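Local coordinates for pyocin-S2 immunity protein (Pseudomonas aeruginosa, PDB 4QKO), which probably protects the producing cell by binding the nuclease domain of pyocin S2, at residues 26-30 / 31-35; 34-37 / 38-41; 68-71 / 72-76. All coordinates share one frame; numbering follows the deposited sequence. Where two conformers were deposited one is given.

Contact 1 (26-30 / 31-35); sequences KKFPT and EESHI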
ATOM      1  N   LYS A  26      13.558   3.557  11.532  1.00 31.47           N
ATOM      2  CA  LYS A  26      14.193   3.109  12.745  0.50 32.76           C
ATOM      3  C   LYS A  26      13.312   2.084  13.465  1.00 33.39           C
ATOM      4  O   LYS A  26      13.830   1.128  14.058  1.00 30.90           O
ATOM      5  CB  LYS A  26      14.533   4.280  13.643  0.50 35.60           C
ATOM      6  CG  LYS A  26      15.119   3.809  14.959  0.50 38.86           C
ATOM      7  CD  LYS A  26      16.263   4.691  15.373  0.50 42.21           C
ATOM      8  CE  LYS A  26      15.749   5.908  16.089  0.50 42.10           C
ATOM      9  NZ  LYS A  26      16.006   5.725  17.534  0.50 43.04           N
ATOM     10  N   LYS A  27      11.972   2.258  13.383  1.00 29.26           N
ATOM     11  CA  LYS A  27      11.037   1.330  14.004  1.00 29.23           C
ATOM     12  C   LYS A  27      10.668   0.152  13.106  1.00 27.30           C
ATOM     13  O   LYS A  27      10.511  -0.958  13.590  1.00 27.60           O
ATOM     14  CB  LYS A  27       9.722   2.041  14.392  1.00 30.82           C
ATOM     15  CG  LYS A  27       9.858   3.238  15.338  1.00 35.76           C
ATOM     16  CD  LYS A  27      10.320   2.849  16.743  1.00 41.23           C
ATOM     17  CE  LYS A  27       9.481   3.498  17.874  1.00 45.76           C
ATOM     18  NZ  LYS A  27       9.430   5.007  17.887  1.00 46.42           N
ATOM     19  N   PHE A  28      10.509   0.435  11.815  1.00 27.31           N
ATOM     20  CA  PHE A  28      10.133  -0.519  10.773  1.00 26.36           C
ATOM     21  C   PHE A  28      11.148  -0.508   9.628  1.00 28.02           C
ATOM     22  O   PHE A  28      10.877   0.041   8.527  1.00 29.42           O
ATOM     23  CB  PHE A  28       8.754  -0.135  10.267  1.00 25.46           C
ATOM     24  CG  PHE A  28       7.797   0.083  11.376  1.00 24.95           C
ATOM     25  CD1 PHE A  28       7.512  -0.960  12.235  1.00 25.78           C
ATOM     26  CD2 PHE A  28       7.240   1.326  11.595  1.00 26.23           C
ATOM     27  CE1 PHE A  28       6.647  -0.775  13.284  1.00 27.06           C
ATOM     28  CE2 PHE A  28       6.355   1.517  12.608  1.00 23.69           C
ATOM     29  CZ  PHE A  28       6.086   0.473  13.482  1.00 25.16           C
ATOM     30  N   PRO A  29      12.337  -1.127   9.870  1.00 29.62           N
ATOM     31  CA  PRO A  29      13.375  -1.055   8.873  1.00 31.22           C
ATOM     32  C   PRO A  29      12.973  -1.791   7.583  1.00 31.74           C
ATOM     33  O   PRO A  29      13.408  -1.388   6.512  1.00 33.57           O
ATOM     34  CB  PRO A  29      14.565  -1.764   9.514  1.00 33.12           C
ATOM     35  CG  PRO A  29      14.168  -2.216  10.831  1.00 33.24           C
ATOM     36  CD  PRO A  29      12.734  -1.854  11.075  1.00 31.13           C
ATOM     37  N   THR A  30      12.192  -2.871   7.709  1.00 30.35           N
ATOM     38  CA  THR A  30      11.727  -3.660   6.562  1.00 30.32           C
ATOM     39  C   THR A  30      10.226  -3.485   6.259  1.00 30.68           C
ATOM     40  O   THR A  30       9.412  -3.211   7.186  1.00 25.88           O
ATOM     41  CB  THR A  30      11.907  -5.143   6.846  1.00 31.93           C
ATOM     42  OG1 THR A  30      11.132  -5.517   7.962  1.00 30.47           O
ATOM     43  CG2 THR A  30      13.411  -5.505   7.102  1.00 33.65           C
ATOM     44  N   GLU A  31       9.868  -3.710   4.991  1.00 29.95           N
ATOM     45  CA  GLU A  31       8.492  -3.657   4.550  1.00 29.46           C
ATOM     46  C   GLU A  31       7.653  -4.659   5.340  1.00 30.36           C
ATOM     47  O   GLU A  31       6.499  -4.365   5.740  1.00 24.95           O
ATOM     48  CB  GLU A  31       8.355  -3.884   3.021  1.00 33.53           C
ATOM     49  CG  GLU A  31       6.945  -3.669   2.516  1.00 33.38           C
ATOM     50  CD  GLU A  31       6.790  -3.772   1.003  1.00 37.45           C
ATOM     51  OE1 GLU A  31       7.781  -4.034   0.289  1.00 38.07           O
ATOM     52  OE2 GLU A  31       5.658  -3.625   0.504  1.00 32.42           O
ATOM     53  N   GLU A  32       8.253  -5.806   5.614  1.00 31.72           N
ATOM     54  CA  GLU A  32       7.592  -6.872   6.403  1.00 33.61           C
ATOM     55  C   GLU A  32       7.306  -6.442   7.839  1.00 31.74           C
ATOM     56  O   GLU A  32       6.257  -6.805   8.398  1.00 31.50           O
ATOM     57  CB  GLU A  32       8.438  -8.157   6.391  1.00 39.11           C
ATOM     58  CG  GLU A  32       8.595  -8.802   4.999  1.00 45.38           C
ATOM     59  CD  GLU A  32       9.608  -8.118   4.011  1.00 47.04           C
ATOM     60  OE1 GLU A  32      10.425  -7.211   4.365  1.00 44.90           O
ATOM     61  OE2 GLU A  32       9.577  -8.492   2.817  1.00 50.62           O
ATOM     62  N   SER A  33       8.225  -5.654   8.434  1.00 31.06           N
ATOM     63  CA  SER A  33       8.016  -5.116   9.767  1.00 28.65           C
ATOM     64  C   SER A  33       6.885  -4.083   9.774  1.00 27.01           C
ATOM     65  O   SER A  33       6.098  -3.997  10.746  1.00 24.90           O
ATOM     66  CB  SER A  33       9.254  -4.446  10.374  1.00 30.66           C
ATOM     67  OG  SER A  33       9.626  -3.248   9.708  1.00 30.95           O
ATOM     68  N   HIS A  34       6.810  -3.270   8.719  1.00 24.89           N
ATOM     69  CA  HIS A  34       5.728  -2.295   8.633  1.00 23.45           C
ATOM     70  C   HIS A  34       4.372  -2.980   8.486  1.00 23.09           C
ATOM     71  O   HIS A  34       3.371  -2.534   9.069  1.00 23.72           O
ATOM     72  CB  HIS A  34       5.957  -1.360   7.427  1.00 21.55           C
ATOM     73  CG  HIS A  34       5.132  -0.140   7.453  1.00 20.54           C
ATOM     74  ND1 HIS A  34       3.902  -0.082   6.829  1.00 20.27           N
ATOM     75  CD2 HIS A  34       5.339   1.077   8.006  1.00 22.12           C
ATOM     76  CE1 HIS A  34       3.390   1.120   7.005  1.00 21.65           C
ATOM     77  NE2 HIS A  34       4.244   1.853   7.710  1.00 21.51           N
ATOM     78  N   ILE A  35       4.312  -4.014   7.674  1.00 22.42           N
ATOM     79  CA  ILE A  35       3.059  -4.718   7.476  1.00 23.97           C
ATOM     80  C   ILE A  35       2.559  -5.262   8.795  1.00 27.24           C
ATOM     81  O   ILE A  35       1.347  -5.172   9.110  1.00 24.17           O
ATOM     82  CB  ILE A  35       3.159  -5.837   6.410  1.00 24.47           C
ATOM     83  CG1 ILE A  35       3.297  -5.250   5.004  1.00 24.79           C
ATOM     84  CG2 ILE A  35       1.910  -6.727   6.452  1.00 26.07           C
ATOM     85  CD1 ILE A  35       3.757  -6.199   3.909  1.00 25.64           C
TER

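Contact 2 (34-37 / 38-41); sequences HIQA and VLEF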
ATOM      1  N   HIS A  34       6.810  -3.270   8.719  1.00 24.89           N
ATOM      2  CA  HIS A  34       5.728  -2.295   8.633  1.00 23.45           C
ATOM      3  C   HIS A  34       4.372  -2.980   8.486  1.00 23.09           C
ATOM      4  O   HIS A  34       3.371  -2.534   9.069  1.00 23.72           O
ATOM      5  CB  HIS A  34       5.957  -1.360   7.427  1.00 21.55           C
ATOM      6  CG  HIS A  34       5.132  -0.140   7.453  1.00 20.54           C
ATOM      7  ND1 HIS A  34       3.902  -0.082   6.829  1.00 20.27           N
ATOM      8  CD2 HIS A  34       5.339   1.077   8.006  1.00 22.12           C
ATOM      9  CE1 HIS A  34       3.390   1.120   7.005  1.00 21.65           C
ATOM     10  NE2 HIS A  34       4.244   1.853   7.710  1.00 21.51           N
ATOM     11  N   ILE A  35       4.312  -4.014   7.674  1.00 22.42           N
ATOM     12  CA  ILE A  35       3.059  -4.718   7.476  1.00 23.97           C
ATOM     13  C   ILE A  35       2.559  -5.262   8.795  1.00 27.24           C
ATOM     14  O   ILE A  35       1.347  -5.172   9.110  1.00 24.17           O
ATOM     15  CB  ILE A  35       3.159  -5.837   6.410  1.00 24.47           C
ATOM     16  CG1 ILE A  35       3.297  -5.250   5.004  1.00 24.79           C
ATOM     17  CG2 ILE A  35       1.910  -6.727   6.452  1.00 26.07           C
ATOM     18  CD1 ILE A  35       3.757  -6.199   3.909  1.00 25.64           C
ATOM     19  N   GLN A  36       3.484  -5.817   9.583  1.00 26.13           N
ATOM     20  CA  GLN A  36       3.136  -6.316  10.910  1.00 30.38           C
ATOM     21  C   GLN A  36       2.589  -5.275  11.836  1.00 26.82           C
ATOM     22  O   GLN A  36       1.608  -5.518  12.542  1.00 29.24           O
ATOM     23  CB  GLN A  36       4.344  -7.002  11.567  1.00 35.25           C
ATOM     24  CG  GLN A  36       4.512  -8.374  10.981  1.00 40.90           C
ATOM     25  CD  GLN A  36       3.215  -9.179  11.127  1.00 48.51           C
ATOM     26  OE1 GLN A  36       2.683  -9.314  12.256  1.00 51.33           O
ATOM     27  NE2 GLN A  36       2.666  -9.682   9.976  1.00 47.03           N
ATOM     28  N   ALA A  37       3.171  -4.093  11.801  1.00 22.51           N
ATOM     29  CA  ALA A  37       2.678  -3.000  12.633  1.00 21.68           C
ATOM     30  C   ALA A  37       1.262  -2.543  12.185  1.00 21.46           C
ATOM     31  O   ALA A  37       0.420  -2.279  13.008  1.00 21.50           O
ATOM     32  CB  ALA A  37       3.627  -1.862  12.531  1.00 22.31           C
ATOM     33  N   VAL A  38       1.008  -2.454  10.880  1.00 21.43           N
ATOM     34  CA  VAL A  38      -0.327  -2.176  10.373  1.00 22.46           C
ATOM     35  C   VAL A  38      -1.350  -3.241  10.873  1.00 23.71           C
ATOM     36  O   VAL A  38      -2.421  -2.878  11.344  1.00 21.89           O
ATOM     37  CB  VAL A  38      -0.355  -2.047   8.880  1.00 22.08           C
ATOM     38  CG1 VAL A  38      -1.805  -1.938   8.376  1.00 21.81           C
ATOM     39  CG2 VAL A  38       0.360  -0.783   8.469  1.00 21.59           C
ATOM     40  N   LEU A  39      -0.992  -4.512  10.808  1.00 25.52           N
ATOM     41  CA  LEU A  39      -1.861  -5.626  11.316  1.00 28.51           C
ATOM     42  C   LEU A  39      -2.037  -5.514  12.787  1.00 27.45           C
ATOM     43  O   LEU A  39      -3.158  -5.622  13.275  1.00 29.33           O
ATOM     44  CB  LEU A  39      -1.293  -6.981  10.918  1.00 30.55           C
ATOM     45  CG  LEU A  39      -1.338  -7.292   9.392  1.00 31.98           C
ATOM     46  CD1 LEU A  39      -0.566  -8.569   9.040  1.00 34.45           C
ATOM     47  CD2 LEU A  39      -2.767  -7.408   8.830  1.00 33.25           C
ATOM     48  N   GLU A  40      -0.980  -5.156  13.510  1.00 28.09           N
ATOM     49  CA  GLU A  40      -1.094  -4.854  14.937  1.00 28.87           C
ATOM     50  C   GLU A  40      -2.050  -3.662  15.238  1.00 26.88           C
ATOM     51  O   GLU A  40      -2.845  -3.756  16.166  1.00 25.62           O
ATOM     52  CB  GLU A  40       0.273  -4.612  15.586  1.00 34.30           C
ATOM     53  CG  GLU A  40       1.045  -5.897  15.806  1.00 42.67           C
ATOM     54  CD  GLU A  40       2.485  -5.765  16.385  1.00 50.75           C
ATOM     55  OE1 GLU A  40       2.680  -5.059  17.414  1.00 62.20           O
ATOM     56  OE2 GLU A  40       3.404  -6.466  15.867  1.00 44.89           O
ATOM     57  N   PHE A  41      -1.934  -2.565  14.473  1.00 23.98           N
ATOM     58  CA  PHE A  41      -2.834  -1.426  14.581  1.00 22.64           C
ATOM     59  C   PHE A  41      -4.279  -1.873  14.439  1.00 21.01           C
ATOM     60  O   PHE A  41      -5.124  -1.473  15.248  1.00 20.99           O
ATOM     61  CB  PHE A  41      -2.465  -0.379  13.525  1.00 21.60           C
ATOM     62  CG  PHE A  41      -3.406   0.747  13.382  1.00 20.17           C
ATOM     63  CD1 PHE A  41      -3.326   1.867  14.211  1.00 20.57           C
ATOM     64  CD2 PHE A  41      -4.378   0.737  12.397  1.00 19.86           C
ATOM     65  CE1 PHE A  41      -4.202   2.941  14.048  1.00 21.68           C
ATOM     66  CE2 PHE A  41      -5.256   1.823  12.237  1.00 21.19           C
ATOM     67  CZ  PHE A  41      -5.188   2.922  13.057  1.00 19.60           C
TER
HETATM   68  O   HOH W   1       2.754  -9.032  14.890  1.00 41.32           O

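Contact 3 (68-71 / 72-76); sequences VVKE and VKEWR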
ATOM      1  N   VAL A  68      -6.202  10.260  13.255  1.00 18.85           N
ATOM      2  CA  VAL A  68      -6.432   8.831  13.404  1.00 18.34           C
ATOM      3  C   VAL A  68      -6.738   8.516  14.853  1.00 18.00           C
ATOM      4  O   VAL A  68      -7.706   7.782  15.188  1.00 17.69           O
ATOM      5  CB  VAL A  68      -5.226   7.988  12.951  1.00 17.87           C
ATOM      6  CG1 VAL A  68      -5.400   6.539  13.409  1.00 17.37           C
ATOM      7  CG2 VAL A  68      -5.027   8.118  11.469  1.00 18.97           C
ATOM      8  N   VAL A  69      -5.925   9.050  15.734  1.00 17.38           N
ATOM      9  CA  VAL A  69      -6.082   8.748  17.168  1.00 18.65           C
ATOM     10  C   VAL A  69      -7.406   9.220  17.698  1.00 18.91           C
ATOM     11  O   VAL A  69      -8.035   8.531  18.470  1.00 18.65           O
ATOM     12  CB  VAL A  69      -4.967   9.370  18.001  1.00 19.34           C
ATOM     13  CG1 VAL A  69      -5.218   9.124  19.467  1.00 21.13           C
ATOM     14  CG2 VAL A  69      -3.642   8.664  17.631  1.00 20.56           C
ATOM     15  N   LYS A  70      -7.758  10.459  17.386  1.00 21.66           N
ATOM     16  CA  LYS A  70      -9.013  11.033  17.795  1.00 21.98           C
ATOM     17  C   LYS A  70     -10.173  10.194  17.285  1.00 20.18           C
ATOM     18  O   LYS A  70     -11.120   9.974  18.060  1.00 20.99           O
ATOM     19  CB  LYS A  70      -9.146  12.443  17.297  1.00 24.96           C
ATOM     20  CG  LYS A  70     -10.394  13.151  17.810  1.00 29.04           C
ATOM     21  CD  LYS A  70     -10.639  14.401  16.962  1.00 31.85           C
ATOM     22  CE  LYS A  70     -11.881  15.126  17.407  1.00 37.76           C
ATOM     23  NZ  LYS A  70     -11.754  16.555  17.069  1.00 39.76           N
ATOM     24  N   GLU A  71     -10.119   9.736  16.015  1.00 18.88           N
ATOM     25  CA  GLU A  71     -11.209   8.952  15.486  1.00 18.19           C
ATOM     26  C   GLU A  71     -11.363   7.646  16.293  1.00 18.74           C
ATOM     27  O   GLU A  71     -12.447   7.198  16.659  1.00 19.68           O
ATOM     28  CB  GLU A  71     -11.070   8.641  14.008  1.00 20.14           C
ATOM     29  CG  GLU A  71     -12.274   7.845  13.510  1.00 21.21           C
ATOM     30  CD  GLU A  71     -12.480   7.806  12.015  1.00 24.21           C
ATOM     31  OE1 GLU A  71     -11.726   8.402  11.198  1.00 20.64           O
ATOM     32  OE2 GLU A  71     -13.521   7.198  11.658  1.00 23.79           O
ATOM     33  N   VAL A  72     -10.234   7.009  16.552  1.00 20.78           N
ATOM     34  CA  VAL A  72     -10.208   5.793  17.291  1.00 19.01           C
ATOM     35  C   VAL A  72     -10.716   6.047  18.712  1.00 19.13           C
ATOM     36  O   VAL A  72     -11.602   5.305  19.197  1.00 19.77           O
ATOM     37  CB  VAL A  72      -8.806   5.185  17.381  1.00 19.77           C
ATOM     38  CG1 VAL A  72      -8.756   4.078  18.384  1.00 19.86           C
ATOM     39  CG2 VAL A  72      -8.362   4.683  16.033  1.00 19.12           C
ATOM     40  N   LYS A  73     -10.156   7.043  19.383  1.00 17.91           N
ATOM     41  CA  LYS A  73     -10.561   7.317  20.763  1.00 20.81           C
ATOM     42  C   LYS A  73     -12.103   7.541  20.901  1.00 21.14           C
ATOM     43  O   LYS A  73     -12.768   6.991  21.844  1.00 19.64           O
ATOM     44  CB  LYS A  73      -9.842   8.561  21.233  1.00 23.05           C
ATOM     45  CG  LYS A  73     -10.145   9.061  22.620  1.00 27.29           C
ATOM     46  CD  LYS A  73      -9.285  10.248  23.006  1.00 28.69           C
ATOM     47  CE  LYS A  73      -9.465  10.497  24.486  1.00 35.54           C
ATOM     48  NZ  LYS A  73      -8.765  11.766  24.765  1.00 39.20           N
ATOM     49  N   GLU A  74     -12.632   8.338  19.977  1.00 19.97           N
ATOM     50  CA  GLU A  74     -14.026   8.769  20.068  1.00 21.02           C
ATOM     51  C   GLU A  74     -14.917   7.640  19.712  1.00 20.18           C
ATOM     52  O   GLU A  74     -15.949   7.466  20.347  1.00 20.53           O
ATOM     53  CB  GLU A  74     -14.269   9.980  19.211  1.00 22.84           C
ATOM     54  CG  GLU A  74     -13.661  11.268  19.753  1.00 26.21           C
ATOM     55  CD  GLU A  74     -14.029  12.515  18.925  1.00 32.68           C
ATOM     56  OE1 GLU A  74     -14.907  12.432  17.996  1.00 36.00           O
ATOM     57  OE2 GLU A  74     -13.478  13.603  19.236  1.00 34.43           O
ATOM     58  N   TRP A  75     -14.529   6.832  18.732  1.00 21.53           N
ATOM     59  CA  TRP A  75     -15.300   5.632  18.381  1.00 20.93           C
ATOM     60  C   TRP A  75     -15.365   4.600  19.540  1.00 21.42           C
ATOM     61  O   TRP A  75     -16.465   4.144  19.926  1.00 21.64           O
ATOM     62  CB  TRP A  75     -14.771   4.980  17.123  1.00 20.87           C
ATOM     63  CG  TRP A  75     -15.488   3.681  16.772  1.00 20.91           C
ATOM     64  CD1 TRP A  75     -16.628   3.578  16.115  1.00 22.82           C
ATOM     65  CD2 TRP A  75     -15.121   2.344  17.134  1.00 21.34           C
ATOM     66  NE1 TRP A  75     -17.009   2.293  16.008  1.00 21.95           N
ATOM     67  CE2 TRP A  75     -16.104   1.500  16.622  1.00 22.83           C
ATOM     68  CE3 TRP A  75     -14.030   1.778  17.784  1.00 24.22           C
ATOM     69  CZ2 TRP A  75     -16.060   0.105  16.746  1.00 24.42           C
ATOM     70  CZ3 TRP A  75     -13.982   0.406  17.943  1.00 23.47           C
ATOM     71  CH2 TRP A  75     -15.002  -0.428  17.397  1.00 25.30           C
ATOM     72  N   ARG A  76     -14.251   4.309  20.190  1.00 21.06           N
ATOM     73  CA  ARG A  76     -14.243   3.306  21.270  1.00 20.51           C
ATOM     74  C   ARG A  76     -15.036   3.844  22.444  1.00 21.93           C
ATOM     75  O   ARG A  76     -15.710   3.072  23.097  1.00 24.47           O
ATOM     76  CB  ARG A  76     -12.820   2.929  21.742  1.00 21.38           C
ATOM     77  CG  ARG A  76     -11.942   2.252  20.699  1.00 20.06           C
ATOM     78  CD  ARG A  76     -10.521   1.958  21.201  1.00 21.89           C
ATOM     79  NE  ARG A  76     -10.497   1.023  22.331  1.00 22.92           N
ATOM     80  CZ  ARG A  76     -10.666  -0.294  22.277  1.00 23.48           C
ATOM     81  NH1 ARG A  76     -10.771  -0.952  21.142  1.00 22.31           N
ATOM     82  NH2 ARG A  76     -10.674  -0.960  23.426  1.00 25.38           N
TER

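Contact 1 (26-30 / 31-35)
Thr30 and Ser33 form a helix N-terminal cap, a local contact at the surface where the loop after helix 10-21 turns into helix 31-45. Thr30 is the N-cap residue: its OG1 accepts from Ser33 N at 2.9 Å, with an N-H...O angle of 146°. The torsion makes this possible, since chi1 of 62° sets OG1 between the backbone N and the carbonyl carbon, turned back over the first helical turn. Ser33 answers with its own side chain, and Ser33 OG donates to Thr30 O at 2.5 Å, a short bond that arrives in the carbonyl plane on a lone pair. The same oxygen takes the first i to i+4 bond of the helix from His34 N at 3.0 Å, so that two donors hold Thr30 O. The bond from Ser33 N to Thr30 OG1 is the N-cap motif proper, here leading into the second helix of the colicin/pyocin immunity protein fold, and the Ser33 OG bond is an addition to it. Just before it, Phe28 bends back against the helix, its CB lying 3.3 Å from Ser33 OG. The edge of the His34 imidazole is directed at the face of the Phe28 ring in an offset edge-to-face pair, centroids 5.7 Å apart and planes at 86°. Lys27 CB lies over the centre of a Phe28 face, and Phe28 also packs on Ile20 of helix 10-21. His34 is fixed at both ring nitrogens, by Ile20 O and by Tyr85 OH of the pyocin S2 chain, while the extended Glu31 reaches Arg53 and Lys97 of that chain in salt bridges.

Contact 2 (34-37 / 38-41)
Ile35 and Leu39 lie side by side and point the same way, one turn apart on helix 31-45, with Ile35 CG2 4.0 Å from Leu39 CD1. That methyl of Leu39 also meets the amide end of Gln36, whose NE2 is 3.5 Å away where the two side chains cross. With Gln36 bent at chi2 (-55°) and Glu40 extended beyond CG, one water spans their ends, donating to Gln36 OE1 at 2.7 Å and to Glu40 OE2 at 2.8 Å. On another side of the helix, Val38 and His34 cross at a slant, Val38 CG2 standing 3.9 Å from His34 CE1, placed beside the backbone N by its chi1 of 173°. Beneath these side chains, regular i to i+4 bonds run from Val38 N to His34 O through to Phe41 N to Ala37 O. Ala37, Val38 and Phe41 all pack on Ile20 of helix 10-21, while Ile35 and Val38 touch Tyr85, and Leu39 touches Ile96, of the pyocin S2 chain. The chemistry thus divides round the helix: apolar groups serve both the core and the toxin interface, and the polar pair Gln36 and Glu40 is joined through a water that donates to both.

Contact 3 (68-71 / 72-76)
The backbone of 68-71 passes into 72-76 as uninterrupted alpha-helix within helix 65-78, and four i to i+4 bonds join the two segments. Val72 N donates to Val68 O, Lys73 N to Val69 O, Glu74 N to Lys70 O and Trp75 N to Glu71 O, the shortest being Lys73 N to Val69 O at 2.7 Å. Val68 and Val72 occupy the same buried side one turn apart, with a loose 4.4 Å approach between Val68 CG1 and Val72 CG2. In Val72 the chi1 of 168° leaves CG2 beside the backbone N, and this methyl comes to 3.3 Å from Val68 O. The valines form the inner surface of the helix in this small helical immunity protein: Val68 packs on Val17 and Phe41, Val69 on Phe13 and Leu14, and Val72 on Thr45 and Leu53. Outward, Lys70 and Glu74 cross one turn apart. Lys70 NZ is 4.0 Å from Glu74 OE2, beyond a salt bridge, and the position of that carboxylate oxygen is doubtful in the model. Trp75 brings CB to 3.2 Å from Glu71 O, but its CG is anti to the backbone N (chi1 176°) and the indole leads away from the first segment to meet the ring of His47. The firmer charge pairs reach other parts of the chain, Glu71 to Arg61, Lys73 to Glu10 and Arg76 to Glu46. Across the turn itself, then, cohesion comes mainly from backbone bonds, while the side chains join the helix to its surroundings by apolar packing and salt bridges.

Overall arrangement
Contacts 1 and 2 follow one another along helix 31-45 and share His34 and Ile35, with centres 9 Å apart. They also touch directly, Phe28 CE1 lying 3.3 Å from Ala37 CB, so the loop before the helix packs on its second turn. Both include residues that meet the pyocin S2 chain, which makes this helix part of the toxin-binding surface. Contact 3 lies on the opposite side of the chain's centre, its centre about 24 Å from that of contact 1 and 18 Å from that of contact 2, and no toxin residue touches it. Phe41 CZ nevertheless reaches Val68 CG1 at 3.6 Å, joining helices 31-45 and 65-78 through the core.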